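Local coordinates for protein transcriptional regulator, LYSR family (Neisseria meningitidis, PDB 4AB5) that probably controls transcription of methionine-biosynthesis genes as a MetR-like, DNA-binding LysR-family regulator, of which this chain is the regulatory domain, at residues B[25-30]-B[39-44]; B[12-15]-B[19-22]. All coordinates share one frame; numbering follows the deposited sequence.

Contact 1. Residues B[25-30]-B[39-44]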
loop_
_atom_site.group_PDB
_atom_site.type_symbol
_atom_site.label_atom_id
_atom_site.label_comp_id
_atom_site.label_asym_id
_atom_site.label_seq_id
_atom_site.Cartn_x
_atom_site.Cartn_y
_atom_site.Cartn_z
ATOM N N PRO B 25 3.778 -12.028 3.341
ATOM C CA PRO B 25 4.673 -13.184 3.122
ATOM C C PRO B 25 4.507 -14.315 4.150
ATOM O O PRO B 25 4.873 -15.449 3.849
ATOM C CB PRO B 25 6.079 -12.576 3.140
ATOM C CG PRO B 25 5.954 -11.314 3.856
ATOM C CD PRO B 25 4.552 -10.818 3.695
ATOM N N ALA B 26 3.933 -14.023 5.343
ATOM C CA ALA B 26 3.654 -15.034 6.376
ATOM C C ALA B 26 2.556 -15.967 5.855
ATOM O O ALA B 26 2.650 -17.185 6.040
ATOM C CB ALA B 26 3.227 -14.378 7.681
HETATM N N MSE B 27 1.559 -15.397 5.137
HETATM C CA MSE B 27 0.467 -16.130 4.487
HETATM C C MSE B 27 1.007 -16.976 3.341
HETATM O O MSE B 27 0.540 -18.093 3.134
HETATM C CB MSE B 27 -0.600 -15.165 3.940
HETATM C CG MSE B 27 -1.536 -14.619 4.998
HETATM SE SE MSE B 27 -2.816 -13.355 4.228
HETATM C CE MSE B 27 -4.058 -14.614 3.346
ATOM N N GLY B 28 1.990 -16.427 2.619
ATOM C CA GLY B 28 2.653 -17.075 1.490
ATOM C C GLY B 28 3.470 -18.298 1.855
ATOM O O GLY B 28 3.692 -19.163 1.002
ATOM N N GLU B 29 3.945 -18.362 3.119
ATOM C CA GLU B 29 4.728 -19.473 3.683
ATOM C C GLU B 29 3.775 -20.523 4.264
ATOM O O GLU B 29 3.980 -21.719 4.063
ATOM C CB GLU B 29 5.717 -18.946 4.750
ATOM C CG GLU B 29 6.742 -19.966 5.221
ATOM C CD GLU B 29 7.806 -19.417 6.154
ATOM O OE1 GLU B 29 8.836 -18.911 5.652
ATOM O OE2 GLU B 29 7.610 -19.479 7.388
ATOM N N PHE B 30 2.732 -20.066 4.971
ATOM C CA PHE B 30 1.690 -20.898 5.579
ATOM C C PHE B 30 0.912 -21.712 4.518
ATOM O O PHE B 30 0.684 -22.902 4.717
ATOM C CB PHE B 30 0.725 -20.010 6.393
ATOM C CG PHE B 30 -0.473 -20.709 6.995
ATOM C CD1 PHE B 30 -1.666 -20.817 6.284
ATOM C CD2 PHE B 30 -0.425 -21.212 8.287
ATOM C CE1 PHE B 30 -2.771 -21.471 6.831
ATOM C CE2 PHE B 30 -1.539 -21.841 8.845
ATOM C CZ PHE B 30 -2.697 -21.984 8.107
ATOM N N LEU B 39 -7.695 -19.466 3.290
ATOM C CA LEU B 39 -7.189 -18.181 3.776
ATOM C C LEU B 39 -8.029 -17.004 3.282
ATOM O O LEU B 39 -8.556 -17.035 2.170
ATOM C CB LEU B 39 -5.711 -17.996 3.374
ATOM C CG LEU B 39 -4.657 -18.787 4.164
ATOM C CD1 LEU B 39 -3.337 -18.817 3.409
ATOM C CD2 LEU B 39 -4.423 -18.186 5.550
ATOM N N ASP B 40 -8.150 -15.969 4.119
ATOM C CA ASP B 40 -8.894 -14.748 3.813
ATOM C C ASP B 40 -8.401 -13.589 4.666
ATOM O O ASP B 40 -7.810 -13.815 5.724
ATOM C CB ASP B 40 -10.414 -14.950 4.013
ATOM C CG ASP B 40 -11.294 -14.035 3.171
ATOM O OD1 ASP B 40 -10.754 -13.329 2.294
ATOM O OD2 ASP B 40 -12.524 -14.059 3.359
ATOM N N ILE B 41 -8.618 -12.346 4.184
ATOM C CA ILE B 41 -8.268 -11.112 4.892
ATOM C C ILE B 41 -9.565 -10.366 5.127
ATOM O O ILE B 41 -10.287 -10.094 4.172
ATOM C CB ILE B 41 -7.199 -10.242 4.159
ATOM C CG1 ILE B 41 -5.891 -11.039 3.900
ATOM C CG2 ILE B 41 -6.914 -8.942 4.954
ATOM C CD1 ILE B 41 -5.138 -10.652 2.674
ATOM N N VAL B 42 -9.886 -10.091 6.403
ATOM C CA VAL B 42 -11.091 -9.364 6.824
ATOM C C VAL B 42 -10.622 -7.977 7.316
ATOM O O VAL B 42 -10.077 -7.862 8.414
ATOM C CB VAL B 42 -11.902 -10.152 7.898
ATOM C CG1 VAL B 42 -13.279 -9.529 8.116
ATOM C CG2 VAL B 42 -12.043 -11.629 7.523
ATOM N N SER B 43 -10.833 -6.930 6.492
ATOM C CA SER B 43 -10.368 -5.562 6.791
ATOM C C SER B 43 -11.325 -4.423 6.371
ATOM O O SER B 43 -12.466 -4.685 5.979
ATOM C CB SER B 43 -8.973 -5.342 6.195
ATOM O OG SER B 43 -8.952 -5.549 4.791
ATOM N N GLY B 44 -10.843 -3.178 6.496
ATOM C CA GLY B 44 -11.548 -1.957 6.109
ATOM C C GLY B 44 -12.452 -1.301 7.140
ATOM O O GLY B 44 -12.621 -0.077 7.109
#

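Contact 2. Residues B[12-15]-B[19-22]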
loop_
_atom_site.group_PDB
_atom_site.type_symbol
_atom_site.label_atom_id
_atom_site.label_comp_id
_atom_site.label_asym_id
_atom_site.label_seq_id
_atom_site.Cartn_x
_atom_site.Cartn_y
_atom_site.Cartn_z
ATOM N N ILE B 12 -8.114 -13.787 8.500
ATOM C CA ILE B 12 -7.264 -12.865 9.253
ATOM C C ILE B 12 -7.861 -11.460 9.300
ATOM O O ILE B 12 -8.019 -10.829 8.263
ATOM C CB ILE B 12 -5.778 -12.880 8.772
ATOM C CG1 ILE B 12 -5.167 -14.305 8.837
ATOM C CG2 ILE B 12 -4.936 -11.919 9.601
ATOM C CD1 ILE B 12 -4.374 -14.692 7.663
ATOM N N ALA B 13 -8.187 -10.981 10.512
ATOM C CA ALA B 13 -8.712 -9.641 10.742
ATOM C C ALA B 13 -7.540 -8.736 11.142
ATOM O O ALA B 13 -6.825 -9.021 12.112
ATOM C CB ALA B 13 -9.775 -9.666 11.825
ATOM N N VAL B 14 -7.305 -7.683 10.333
ATOM C CA VAL B 14 -6.199 -6.745 10.514
ATOM C C VAL B 14 -6.586 -5.352 10.021
ATOM O O VAL B 14 -7.038 -5.201 8.887
ATOM C CB VAL B 14 -4.863 -7.282 9.899
ATOM C CG1 VAL B 14 -5.023 -7.682 8.432
ATOM C CG2 VAL B 14 -3.692 -6.312 10.094
ATOM N N GLU B 15 -6.422 -4.344 10.886
ATOM C CA GLU B 15 -6.712 -2.957 10.538
ATOM C C GLU B 15 -5.432 -2.103 10.491
ATOM O O GLU B 15 -5.500 -0.923 10.141
ATOM C CB GLU B 15 -7.752 -2.351 11.500
ATOM C CG GLU B 15 -9.163 -2.912 11.374
ATOM C CD GLU B 15 -9.812 -2.906 10.000
ATOM O OE1 GLU B 15 -9.734 -1.875 9.292
ATOM O OE2 GLU B 15 -10.429 -3.936 9.646
ATOM N N CYS B 19 1.586 -3.785 9.285
ATOM C CA CYS B 19 1.396 -5.224 9.527
ATOM C C CYS B 19 1.481 -6.059 8.248
ATOM O O CYS B 19 2.132 -7.103 8.246
ATOM C CB CYS B 19 0.086 -5.475 10.268
ATOM S SG CYS B 19 0.039 -4.793 11.949
ATOM N N PHE B 20 0.862 -5.566 7.155
ATOM C CA PHE B 20 0.818 -6.195 5.831
ATOM C C PHE B 20 2.198 -6.530 5.254
ATOM O O PHE B 20 2.334 -7.534 4.545
ATOM C CB PHE B 20 0.001 -5.329 4.858
ATOM C CG PHE B 20 -1.496 -5.438 5.026
ATOM C CD1 PHE B 20 -2.156 -4.730 6.028
ATOM C CD2 PHE B 20 -2.251 -6.239 4.173
ATOM C CE1 PHE B 20 -3.548 -4.834 6.183
ATOM C CE2 PHE B 20 -3.636 -6.358 4.339
ATOM C CZ PHE B 20 -4.278 -5.648 5.337
ATOM N N ASP B 21 3.226 -5.731 5.592
ATOM C CA ASP B 21 4.592 -5.976 5.133
ATOM C C ASP B 21 5.143 -7.335 5.542
ATOM O O ASP B 21 5.833 -7.972 4.745
ATOM C CB ASP B 21 5.533 -4.837 5.558
ATOM C CG ASP B 21 5.381 -3.561 4.745
ATOM O OD1 ASP B 21 4.588 -3.564 3.768
ATOM O OD2 ASP B 21 6.062 -2.561 5.076
ATOM N N TRP B 22 4.831 -7.784 6.772
ATOM C CA TRP B 22 5.260 -9.091 7.281
ATOM C C TRP B 22 4.147 -10.154 7.256
ATOM O O TRP B 22 4.455 -11.350 7.174
ATOM C CB TRP B 22 5.900 -8.979 8.676
ATOM C CG TRP B 22 5.110 -8.168 9.655
ATOM C CD1 TRP B 22 5.314 -6.861 9.982
ATOM C CD2 TRP B 22 4.004 -8.611 10.447
ATOM N NE1 TRP B 22 4.409 -6.465 10.935
ATOM C CE2 TRP B 22 3.588 -7.519 11.235
ATOM C CE3 TRP B 22 3.320 -9.834 10.573
ATOM C CZ2 TRP B 22 2.506 -7.601 12.113
ATOM C CZ3 TRP B 22 2.233 -9.907 11.427
ATOM C CH2 TRP B 22 1.852 -8.809 12.205
#

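Contact 1. Residues B[25-30]-B[39-44]
Met27, present as selenomethionine, reaches from helix 20-33 to Leu39 and Ile41 on strand 37-42, the second strand of a beta-alpha-beta unit in the LysR regulatory domain. Its CB points toward the strand, and CG lies anti to the carbonyl carbon (chi1 -78°). Extended about CB-CG, the chain bends only at its last torsion (chi3 76°). That bend sets SE against the branch of Ile41, 3.9 Å from Ile41 CG1 and also close to Ile41 CD1, while CE turns along the strand to Leu39 CB at 3.8 Å. Met27 and Leu39 thus pass in opposite directions, whereas Ile41 lies slantwise to the selenomethionine chain. A long, unbranched, flexible residue suits this place, because the short helix and strand segments, antiparallel at 161°, come no closer than 10.7 Å between axes, a gap such a side chain can span.

One helical turn further on, Phe30 meets the same leucine at its methyls. Leu39 CD1 sits at the edge of the ring, near its plane, 3.9 Å from Phe30 CD1. Leu39 CD2 lies off the ring plane, 3.9 Å from Phe30 CE1, so the two methyls meet the same rim at different heights. Phe30 also stacks with Trp34 and meets Phe201 of helix 196-212 edge-to-face.

The CB of Asp40 points away from the helix, and its OD1 forms a salt bridge with Arg135 of the second subunit. No hydrogen bond crosses between the segments: the contact is purely apolar packing, while the aspartate charge is paired across the subunit boundary.

Contact 2. Residues B[12-15]-B[19-22]
In the beta-alpha-beta unit that opens this periplasmic-binding-protein-like domain, the link from strand 8-13 to helix 20-33 folds back so that Val14 meets Cys19 and Phe20. Val14 turns its CB toward these two residues, and its methyls are used differently. CG1, placed between the backbone N and the carbonyl carbon (chi1 54°), meets only the Phe20 ring here; it comes obliquely to the far end of that ring, 3.8 Å from Phe20 CZ and 3.9 Å from Phe20 CE1. CG2 lies between Cys19 CB, 3.9 Å away, and the CE1 side of the same ring. A beta-branched residue suits this position, since one short side chain supplies two methyls to a shared apolar cluster, and Ile62 and Leu23 also pack on it.

Phe20 needs its length for this. Its CA-CB bond does not aim at the strand, yet the ring reaches over to it, and Ile141 of the second subunit also packs against this phenylalanine. Cys19 is small enough to bring its CB against the valine while its sulfur does something else: it forms the disulfide with Cys16, which closes a short loop within the connection. Ile62 and Leu184 also pack on Cys19. No hydrogen bond crosses between the two segments, whose contact is apolar.

Within residues 19-22, Trp22 N donates a hydrogen bond to Cys19 O at 3.1 Å, and that same carbonyl oxygen lies above the centre of the Trp22 ring.

Overall arrangement
Contacts 2 and 1 follow one another along a single beta-alpha-beta unit, and helix 20-33 serves both: residues 19-22 pack on 12-15, and residues 25-30 on 39-44. Their centres are about 7 Å apart. The two strands are parallel neighbours in the sheet, joined through both backbone polar atoms of Ile12 by probable hydrogen bonds, from Ile12 N to Asp40 O at 2.8 Å and from Val42 N to Ile12 O at 2.7 Å. The side chain of Ile12 also packs on Met27, linking the two sets of apolar side chains. Both contacts touch the second subunit, which places this helix and strand 37-42 at the dimer interface.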